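Local coordinates for protein magnesium transporter MgtE (Enterococcus faecalis, PDB 2OUX) that probably moves magnesium ions across the cell membrane as a homodimeric transporter, here represented by its cytosolic part, which binds several magnesium ions, at residues E221-T226 against D251-V256; D79-M84 against A90-E95; Q41-L46 against Q52-Y57. All blocks are in the same frame, centred on the assembly; numbering follows the deposited sequence.

Contact 1: E221-T226 against D251-V256; sequences EDVAQT and DDIIDV. With MG (magnesium ion), chain F.
Ala224 of helix 220-230 sits against the CG2 branch of Ile253 on helix 250-262, with Ala224 CB and Ile253 CG2 3.9 Å apart. The same methyl lies equally near Ala224 CA, so it rests on the backbone of the first helix as well as on its small side chain. The branching of Ile253 sets this up: CG2 is anti to the backbone N, while CG1 stands anti to the carbonyl carbon (chi1 -84°) and runs toward Val223. That second contact is looser, Val223 CG1 to Ile253 CG1 being 4.5 Å. The two segments come nearest here, the CA atoms of Ala224 and Ile253 being 5.7 Å apart. Val248 of strand 244-249 touches both Val223 and Ile253. One residue before Ile253, Asp252 serves a different side of the helix: its OD2 binds a magnesium ion at 2.2 Å, its OD1 probably accepts a hydrogen bond from a coordinated water, and Asp251 OD1 accepts one from another. Asp99 OD2 and four waters complete the six ligands. Two helices packed together beside a three-stranded sheet are the usual build of a CBS domain, here the second of the pair, with a metal site where helix 250-262 faces Asp99 of the N domain.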
loop_
_atom_site.group_PDB
_atom_site.type_symbol
_atom_site.label_atom_id
_atom_site.label_comp_id
_atom_site.label_asym_id
_atom_site.label_seq_id
_atom_site.Cartn_x
_atom_site.Cartn_y
_atom_site.Cartn_z
ATOM N N GLU A 221 12.196 -8.846 10.439
ATOM C CA GLU A 221 12.955 -7.616 10.237
ATOM C C GLU A 221 13.507 -7.527 8.814
ATOM O O GLU A 221 13.558 -6.443 8.226
ATOM C CB GLU A 221 14.098 -7.495 11.261
ATOM C CG GLU A 221 13.661 -6.855 12.593
ATOM C CD GLU A 221 14.829 -6.393 13.479
ATOM O OE1 GLU A 221 15.592 -7.256 13.973
ATOM O OE2 GLU A 221 14.975 -5.165 13.684
ATOM N N ASP A 222 13.918 -8.663 8.258
ATOM C CA ASP A 222 14.451 -8.672 6.901
ATOM C C ASP A 222 13.313 -8.408 5.928
ATOM O O ASP A 222 13.478 -7.689 4.940
ATOM C CB ASP A 222 15.121 -10.015 6.574
ATOM C CG ASP A 222 16.356 -10.272 7.422
ATOM O OD1 ASP A 222 17.103 -9.306 7.699
ATOM O OD2 ASP A 222 16.586 -11.439 7.804
ATOM N N VAL A 223 12.156 -8.988 6.224
ATOM C CA VAL A 223 10.987 -8.801 5.387
ATOM C C VAL A 223 10.633 -7.326 5.389
ATOM O O VAL A 223 10.413 -6.731 4.339
ATOM C CB VAL A 223 9.808 -9.627 5.911
ATOM C CG1 VAL A 223 8.523 -9.268 5.167
ATOM C CG2 VAL A 223 10.125 -11.101 5.732
ATOM N N ALA A 224 10.598 -6.735 6.575
ATOM C CA ALA A 224 10.286 -5.322 6.720
ATOM C C ALA A 224 11.265 -4.477 5.910
ATOM O O ALA A 224 10.872 -3.483 5.295
ATOM C CB ALA A 224 10.355 -4.935 8.183
ATOM N N GLN A 225 12.538 -4.872 5.904
ATOM C CA GLN A 225 13.554 -4.114 5.177
ATOM C C GLN A 225 13.284 -4.139 3.674
ATOM O O GLN A 225 13.490 -3.141 2.979
ATOM C CB GLN A 225 14.957 -4.670 5.468
ATOM C CG GLN A 225 16.095 -3.813 4.905
ATOM C CD GLN A 225 16.050 -2.387 5.425
ATOM O OE1 GLN A 225 15.810 -2.160 6.609
ATOM N NE2 GLN A 225 16.292 -1.424 4.546
ATOM N N THR A 226 12.824 -5.283 3.177
ATOM C CA THR A 226 12.512 -5.426 1.766
ATOM C C THR A 226 11.359 -4.489 1.411
ATOM O O THR A 226 11.371 -3.828 0.373
ATOM C CB THR A 226 12.118 -6.896 1.428
ATOM O OG1 THR A 226 13.268 -7.741 1.560
ATOM C CG2 THR A 226 11.579 -7.015 -0.004
ATOM N N ASP A 251 0.713 -3.036 5.863
ATOM C CA ASP A 251 0.048 -2.645 7.103
ATOM C C ASP A 251 0.520 -3.484 8.288
ATOM O O ASP A 251 0.640 -2.970 9.401
ATOM C CB ASP A 251 -1.471 -2.747 6.969
ATOM C CG ASP A 251 -1.923 -4.119 6.553
ATOM O OD1 ASP A 251 -2.779 -4.690 7.265
ATOM O OD2 ASP A 251 -1.430 -4.623 5.515
ATOM N N ASP A 252 0.784 -4.766 8.053
ATOM C CA ASP A 252 1.270 -5.629 9.124
ATOM C C ASP A 252 2.753 -5.366 9.394
ATOM O O ASP A 252 3.213 -5.455 10.533
ATOM C CB ASP A 252 1.078 -7.096 8.773
ATOM C CG ASP A 252 -0.376 -7.501 8.744
ATOM O OD1 ASP A 252 -1.207 -6.935 9.503
ATOM O OD2 ASP A 252 -0.672 -8.412 7.962
ATOM N N ILE A 253 3.498 -5.029 8.347
ATOM C CA ILE A 253 4.913 -4.739 8.511
ATOM C C ILE A 253 5.081 -3.524 9.399
ATOM O O ILE A 253 6.034 -3.434 10.167
ATOM C CB ILE A 253 5.593 -4.504 7.140
ATOM C CG1 ILE A 253 5.972 -5.859 6.553
ATOM C CG2 ILE A 253 6.835 -3.617 7.270
ATOM C CD1 ILE A 253 5.348 -6.092 5.170
ATOM N N ILE A 254 4.156 -2.580 9.300
ATOM C CA ILE A 254 4.258 -1.413 10.143
ATOM C C ILE A 254 4.156 -1.838 11.608
ATOM O O ILE A 254 4.891 -1.324 12.453
ATOM C CB ILE A 254 3.175 -0.370 9.798
ATOM C CG1 ILE A 254 3.582 0.368 8.508
ATOM C CG2 ILE A 254 3.006 0.605 10.963
ATOM C CD1 ILE A 254 2.527 1.259 7.905
ATOM N N ASP A 255 3.263 -2.783 11.908
ATOM C CA ASP A 255 3.114 -3.250 13.287
ATOM C C ASP A 255 4.395 -3.955 13.710
ATOM O O ASP A 255 4.852 -3.811 14.839
ATOM C CB ASP A 255 1.934 -4.218 13.432
ATOM C CG ASP A 255 0.583 -3.533 13.295
ATOM O OD1 ASP A 255 0.500 -2.299 13.458
ATOM O OD2 ASP A 255 -0.406 -4.238 13.034
ATOM N N VAL A 256 4.961 -4.732 12.797
ATOM C CA VAL A 256 6.202 -5.425 13.071
ATOM C C VAL A 256 7.267 -4.380 13.400
ATOM O O VAL A 256 7.976 -4.502 14.397
ATOM C CB VAL A 256 6.642 -6.254 11.858
ATOM C CG1 VAL A 256 8.090 -6.698 12.017
ATOM C CG2 VAL A 256 5.737 -7.458 11.718
HETATM MG MG MG F . -2.641 -9.063 7.322
HETATM O O HOH W 1 -3.350 -7.202 6.645
HETATM O O HOH W 2 -3.511 -8.267 9.453
HETATM O O HOH W 3 -4.840 -9.743 7.030
HETATM O O HOH W 4 -2.021 -9.724 5.264
#

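Contact 2: D79-M84 against A90-E95; sequences DYLAEM and ADMLAE
Apolar contacts carry the meeting of Leu81 and Met84 with Met92, and no hydrogen bond joins the two segments. Met92, a selenomethionine like Met84, reaches over from helix 86-93 with CG anti to its backbone nitrogen (chi1 -172°) and then bends twice, at chi2 and chi3. Its terminal methyl CE is thereby brought to Leu81 CD2 at 4.1 Å and to the selenium of Met84, Met92 CE to Met84 SE being 4.2 Å. Met84 reaches back: its chain is bent at chi3, and its own CE lies against the base of the partner, 3.9 Å from Met92 CB. Each methyl thus touches the other's side chain, and the two chains cross at about a right angle, as do Leu81 and Met92. Further apolar cover comes from Leu63 and Phe67 of helix 60-67 on Met92, and from Leu104 and Tyr116 on Leu81.

Polar interactions lead outward. Glu83 OE1 makes a salt bridge to Arg51, and Glu95 OE2 one to Lys61, so the charged groups tie the two segments to other helices of the domain. Helices 79-83 and 86-93, joined by a short link in which Met84 is extended, are two successive short helices packed through a buried apolar seam within the all-helical MgtE N domain, a FliG-clan superhelical fold.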
loop_
_atom_site.group_PDB
_atom_site.type_symbol
_atom_site.label_atom_id
_atom_site.label_comp_id
_atom_site.label_asym_id
_atom_site.label_seq_id
_atom_site.Cartn_x
_atom_site.Cartn_y
_atom_site.Cartn_z
ATOM N N ASP A 79 -12.763 -13.867 26.323
ATOM C CA ASP A 79 -14.174 -13.694 26.642
ATOM C C ASP A 79 -15.015 -13.056 25.533
ATOM O O ASP A 79 -16.232 -13.251 25.521
ATOM C CB ASP A 79 -14.382 -12.938 27.965
ATOM C CG ASP A 79 -13.250 -12.001 28.299
ATOM O OD1 ASP A 79 -12.822 -11.244 27.409
ATOM O OD2 ASP A 79 -12.805 -12.015 29.468
ATOM N N TYR A 80 -14.412 -12.293 24.613
ATOM C CA TYR A 80 -15.220 -11.748 23.516
ATOM C C TYR A 80 -15.741 -12.993 22.821
ATOM O O TYR A 80 -16.931 -13.128 22.546
ATOM C CB TYR A 80 -14.396 -10.965 22.489
ATOM C CG TYR A 80 -14.101 -9.523 22.829
ATOM C CD1 TYR A 80 -15.052 -8.716 23.455
ATOM C CD2 TYR A 80 -12.872 -8.952 22.487
ATOM C CE1 TYR A 80 -14.787 -7.373 23.728
ATOM C CE2 TYR A 80 -12.599 -7.611 22.754
ATOM C CZ TYR A 80 -13.557 -6.831 23.375
ATOM O OH TYR A 80 -13.285 -5.508 23.633
ATOM N N LEU A 81 -14.821 -13.914 22.552
ATOM C CA LEU A 81 -15.164 -15.158 21.888
ATOM C C LEU A 81 -16.025 -16.069 22.763
ATOM O O LEU A 81 -16.935 -16.731 22.267
ATOM C CB LEU A 81 -13.893 -15.900 21.470
ATOM C CG LEU A 81 -12.887 -15.172 20.571
ATOM C CD1 LEU A 81 -12.183 -16.215 19.706
ATOM C CD2 LEU A 81 -13.584 -14.152 19.677
ATOM N N ALA A 82 -15.730 -16.100 24.060
ATOM C CA ALA A 82 -16.476 -16.935 24.994
ATOM C C ALA A 82 -17.958 -16.572 25.020
ATOM O O ALA A 82 -18.814 -17.451 24.930
ATOM C CB ALA A 82 -15.888 -16.810 26.385
ATOM N N GLU A 83 -18.254 -15.278 25.133
ATOM C CA GLU A 83 -19.638 -14.814 25.175
ATOM C C GLU A 83 -20.394 -15.141 23.889
ATOM O O GLU A 83 -21.623 -15.116 23.858
ATOM C CB GLU A 83 -19.690 -13.305 25.456
ATOM C CG GLU A 83 -18.994 -12.430 24.429
ATOM C CD GLU A 83 -18.872 -10.980 24.879
ATOM O OE1 GLU A 83 -18.486 -10.747 26.044
ATOM O OE2 GLU A 83 -19.146 -10.069 24.069
HETATM N N MSE A 84 -19.665 -15.460 22.829
HETATM C CA MSE A 84 -20.297 -15.801 21.557
HETATM C C MSE A 84 -20.678 -17.270 21.549
HETATM O O MSE A 84 -20.053 -18.078 22.231
HETATM C CB MSE A 84 -19.338 -15.554 20.391
HETATM C CG MSE A 84 -19.242 -14.123 19.900
HETATM SE SE MSE A 84 -17.677 -13.880 18.771
HETATM C CE MSE A 84 -18.194 -14.872 17.243
ATOM N N ALA A 90 -16.789 -19.768 15.701
ATOM C CA ALA A 90 -16.066 -20.571 14.726
ATOM C C ALA A 90 -16.270 -20.051 13.303
ATOM O O ALA A 90 -15.312 -19.900 12.547
ATOM C CB ALA A 90 -16.503 -22.037 14.825
ATOM N N ASP A 91 -17.516 -19.780 12.933
ATOM C CA ASP A 91 -17.798 -19.277 11.593
ATOM C C ASP A 91 -17.088 -17.950 11.342
ATOM O O ASP A 91 -16.646 -17.660 10.222
ATOM C CB ASP A 91 -19.302 -19.092 11.398
ATOM C CG ASP A 91 -20.050 -20.404 11.379
ATOM O OD1 ASP A 91 -19.416 -21.431 11.053
ATOM O OD2 ASP A 91 -21.271 -20.405 11.670
HETATM N N MSE A 92 -16.985 -17.152 12.398
HETATM C CA MSE A 92 -16.353 -15.847 12.332
HETATM C C MSE A 92 -14.839 -15.996 12.184
HETATM O O MSE A 92 -14.208 -15.228 11.458
HETATM C CB MSE A 92 -16.712 -15.048 13.592
HETATM C CG MSE A 92 -16.281 -13.593 13.577
HETATM SE SE MSE A 92 -14.446 -13.342 14.127
HETATM C CE MSE A 92 -14.767 -12.809 15.961
ATOM N N LEU A 93 -14.258 -16.985 12.866
ATOM C CA LEU A 93 -12.820 -17.216 12.771
ATOM C C LEU A 93 -12.499 -17.699 11.364
ATOM O O LEU A 93 -11.454 -17.362 10.807
ATOM C CB LEU A 93 -12.356 -18.263 13.791
ATOM C CG LEU A 93 -12.187 -17.825 15.252
ATOM C CD1 LEU A 93 -12.173 -19.055 16.155
ATOM C CD2 LEU A 93 -10.904 -17.009 15.412
ATOM N N ALA A 94 -13.415 -18.475 10.795
ATOM C CA ALA A 94 -13.243 -19.013 9.453
ATOM C C ALA A 94 -13.380 -17.947 8.365
ATOM O O ALA A 94 -13.005 -18.178 7.217
ATOM C CB ALA A 94 -14.251 -20.127 9.207
ATOM N N GLU A 95 -13.914 -16.783 8.722
ATOM C CA GLU A 95 -14.095 -15.708 7.750
ATOM C C GLU A 95 -13.011 -14.639 7.810
ATOM O O GLU A 95 -12.857 -13.863 6.877
ATOM C CB GLU A 95 -15.465 -15.045 7.938
ATOM C CG GLU A 95 -16.644 -15.892 7.500
ATOM C CD GLU A 95 -16.519 -16.371 6.066
ATOM O OE1 GLU A 95 -15.938 -15.642 5.230
ATOM O OE2 GLU A 95 -17.013 -17.477 5.768
#

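Contact 3: Q41-L46 against Q52-Y57; sequences QFYQSL and QHLYNY
Tyr55 OH is gripped by two groups: it accepts a hydrogen bond from Tyr43 OH, 2.6 Å away, and is also hydrogen-bonded to Glu83 OE2 of a later helix. Tyr43 reaches it from helix 36-43 with CG anti to the backbone nitrogen (chi1 169°), which extends the ring toward helix 48-57. The two side chains cross at about a right angle. Each approaches the other at a ring edge rather than over a face, Tyr43 OH lying in the plane of the Tyr55 ring and Tyr43 CE2 standing 3.7 Å from Tyr55 CE2.

Further along the same edge of Tyr43, Leu54 brings in a methyl: its CD1 is 3.7 Å from Tyr43 CD2, in the ring plane. That methyl is shared, for Leu46 CD1 is also 3.7 Å from Leu54 CD1. Leu46 lies just past the end of helix 36-43, and its other methyl, CD2, sits over one face of the Phe42 ring, offset toward the rim. Leu63 of helix 60-67 touches both Leu54 and Tyr55.

With Tyr43 OH as donor to Tyr55 OH, the Tyr55 hydroxyl is probably the donor to the Glu83 carboxylate. Such a chain of hydrogen bonds would probably polarise both phenols and satisfy their oxygens within the buried interface, while Leu54 CD1 packs at the Tyr43 ring edge beside it, backed by Leu46 CD1.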
loop_
_atom_site.group_PDB
_atom_site.type_symbol
_atom_site.label_atom_id
_atom_site.label_comp_id
_atom_site.label_asym_id
_atom_site.label_seq_id
_atom_site.Cartn_x
_atom_site.Cartn_y
_atom_site.Cartn_z
ATOM N N GLN A 41 -13.523 0.339 17.314
ATOM C CA GLN A 41 -13.567 1.245 18.451
ATOM C C GLN A 41 -14.970 1.287 19.047
ATOM O O GLN A 41 -15.138 1.214 20.266
ATOM C CB GLN A 41 -13.129 2.646 18.021
ATOM C CG GLN A 41 -11.684 2.691 17.555
ATOM C CD GLN A 41 -10.727 2.163 18.611
ATOM O OE1 GLN A 41 -10.482 2.821 19.621
ATOM N NE2 GLN A 41 -10.194 0.965 18.387
ATOM N N PHE A 42 -15.974 1.411 18.185
ATOM C CA PHE A 42 -17.357 1.434 18.638
ATOM C C PHE A 42 -17.607 0.173 19.454
ATOM O O PHE A 42 -18.027 0.247 20.604
ATOM C CB PHE A 42 -18.319 1.464 17.445
ATOM C CG PHE A 42 -19.767 1.366 17.837
ATOM C CD1 PHE A 42 -20.417 2.445 18.435
ATOM C CD2 PHE A 42 -20.472 0.188 17.636
ATOM C CE1 PHE A 42 -21.749 2.349 18.829
ATOM C CE2 PHE A 42 -21.799 0.082 18.026
ATOM C CZ PHE A 42 -22.443 1.168 18.626
ATOM N N TYR A 43 -17.321 -0.979 18.856
ATOM C CA TYR A 43 -17.512 -2.272 19.510
ATOM C C TYR A 43 -16.768 -2.440 20.831
ATOM O O TYR A 43 -17.291 -3.038 21.769
ATOM C CB TYR A 43 -17.111 -3.396 18.556
ATOM C CG TYR A 43 -17.015 -4.777 19.179
ATOM C CD1 TYR A 43 -15.833 -5.218 19.776
ATOM C CD2 TYR A 43 -18.089 -5.664 19.120
ATOM C CE1 TYR A 43 -15.724 -6.516 20.295
ATOM C CE2 TYR A 43 -17.992 -6.961 19.634
ATOM C CZ TYR A 43 -16.808 -7.384 20.216
ATOM O OH TYR A 43 -16.711 -8.678 20.690
ATOM N N GLN A 44 -15.550 -1.919 20.907
ATOM C CA GLN A 44 -14.760 -2.040 22.127
ATOM C C GLN A 44 -15.210 -1.070 23.218
ATOM O O GLN A 44 -14.622 -1.028 24.295
ATOM C CB GLN A 44 -13.275 -1.832 21.810
ATOM C CG GLN A 44 -12.659 -2.985 21.032
ATOM C CD GLN A 44 -11.227 -2.718 20.602
ATOM O OE1 GLN A 44 -10.323 -2.587 21.432
ATOM N NE2 GLN A 44 -11.013 -2.632 19.295
ATOM N N SER A 45 -16.248 -0.289 22.937
ATOM C CA SER A 45 -16.759 0.660 23.917
ATOM C C SER A 45 -18.016 0.082 24.563
ATOM O O SER A 45 -18.359 0.418 25.696
ATOM C CB SER A 45 -17.108 1.991 23.250
ATOM O OG SER A 45 -18.286 1.877 22.468
ATOM N N LEU A 46 -18.690 -0.800 23.832
ATOM C CA LEU A 46 -19.926 -1.415 24.300
ATOM C C LEU A 46 -19.772 -2.303 25.527
ATOM O O LEU A 46 -18.743 -2.963 25.708
ATOM C CB LEU A 46 -20.554 -2.251 23.180
ATOM C CG LEU A 46 -20.670 -1.614 21.793
ATOM C CD1 LEU A 46 -21.472 -2.528 20.883
ATOM C CD2 LEU A 46 -21.333 -0.252 21.911
ATOM N N GLN A 52 -23.802 -8.283 22.746
ATOM C CA GLN A 52 -24.706 -9.377 22.422
ATOM C C GLN A 52 -25.677 -9.006 21.301
ATOM O O GLN A 52 -25.858 -9.773 20.350
ATOM C CB GLN A 52 -25.482 -9.798 23.673
ATOM C CG GLN A 52 -24.651 -10.578 24.683
ATOM C CD GLN A 52 -24.024 -11.831 24.078
ATOM O OE1 GLN A 52 -24.610 -12.472 23.204
ATOM N NE2 GLN A 52 -22.839 -12.193 24.556
ATOM N N HIS A 53 -26.304 -7.837 21.419
ATOM C CA HIS A 53 -27.240 -7.372 20.397
ATOM C C HIS A 53 -26.497 -7.301 19.085
ATOM O O HIS A 53 -26.997 -7.728 18.043
ATOM C CB HIS A 53 -27.761 -5.968 20.715
ATOM C CG HIS A 53 -28.690 -5.916 21.876
ATOM N ND1 HIS A 53 -29.893 -6.581 21.905
ATOM C CD2 HIS A 53 -28.602 -5.256 23.065
ATOM C CE1 HIS A 53 -30.509 -6.341 23.050
ATOM N NE2 HIS A 53 -29.738 -5.537 23.767
ATOM N N LEU A 54 -25.290 -6.749 19.154
ATOM C CA LEU A 54 -24.463 -6.581 17.976
ATOM C C LEU A 54 -24.217 -7.896 17.250
ATOM O O LEU A 54 -24.202 -7.927 16.019
ATOM C CB LEU A 54 -23.150 -5.903 18.360
ATOM C CG LEU A 54 -22.223 -5.524 17.213
ATOM C CD1 LEU A 54 -21.294 -4.434 17.662
ATOM C CD2 LEU A 54 -21.455 -6.747 16.763
ATOM N N TYR A 55 -24.043 -8.978 18.004
ATOM C CA TYR A 55 -23.823 -10.296 17.410
ATOM C C TYR A 55 -25.074 -10.746 16.662
ATOM O O TYR A 55 -24.996 -11.536 15.722
ATOM C CB TYR A 55 -23.481 -11.325 18.497
ATOM C CG TYR A 55 -22.222 -11.009 19.283
ATOM C CD1 TYR A 55 -22.150 -11.259 20.657
ATOM C CD2 TYR A 55 -21.104 -10.451 18.657
ATOM C CE1 TYR A 55 -20.998 -10.958 21.386
ATOM C CE2 TYR A 55 -19.945 -10.147 19.379
ATOM C CZ TYR A 55 -19.899 -10.401 20.738
ATOM O OH TYR A 55 -18.760 -10.081 21.443
ATOM N N ASN A 56 -26.231 -10.237 17.079
ATOM C CA ASN A 56 -27.489 -10.603 16.437
ATOM C C ASN A 56 -27.756 -9.846 15.130
ATOM O O ASN A 56 -28.544 -10.298 14.301
ATOM C CB ASN A 56 -28.667 -10.373 17.397
ATOM C CG ASN A 56 -28.547 -11.182 18.682
ATOM O OD1 ASN A 56 -28.176 -12.358 18.660
ATOM N ND2 ASN A 56 -28.881 -10.556 19.808
ATOM N N TYR A 57 -27.105 -8.704 14.935
ATOM C CA TYR A 57 -27.329 -7.920 13.725
ATOM C C TYR A 57 -26.236 -8.048 12.673
ATOM O O TYR A 57 -26.372 -7.525 11.566
ATOM C CB TYR A 57 -27.509 -6.444 14.077
ATOM C CG TYR A 57 -28.646 -6.167 15.033
ATOM C CD1 TYR A 57 -29.893 -6.764 14.859
ATOM C CD2 TYR A 57 -28.477 -5.301 16.110
ATOM C CE1 TYR A 57 -30.945 -6.499 15.729
ATOM C CE2 TYR A 57 -29.521 -5.029 16.986
ATOM C CZ TYR A 57 -30.750 -5.634 16.790
ATOM O OH TYR A 57 -31.786 -5.363 17.648
#

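Overall arrangement
Contacts 2 and 3 are neighbours in the N domain, their centres about 13 Å apart, and they join directly: Glu83 OE2 lies 2.7 Å from Tyr55 OH, Glu83 O lies 3.2 Å from Gln52 NE2, and the rings of Tyr80 and Tyr43 meet with their planes at about 55°. Contact 1 stands apart in the second CBS domain, about 28 Å from contact 2 and 31 Å from contact 3, centre to centre, and touches neither. One magnesium ion, bound by Asp252 of contact 1 and by Asp99 of the N domain, bridges the two domains. The Met92 side chain of contact 2 is about 12 Å from a bound magnesium ion.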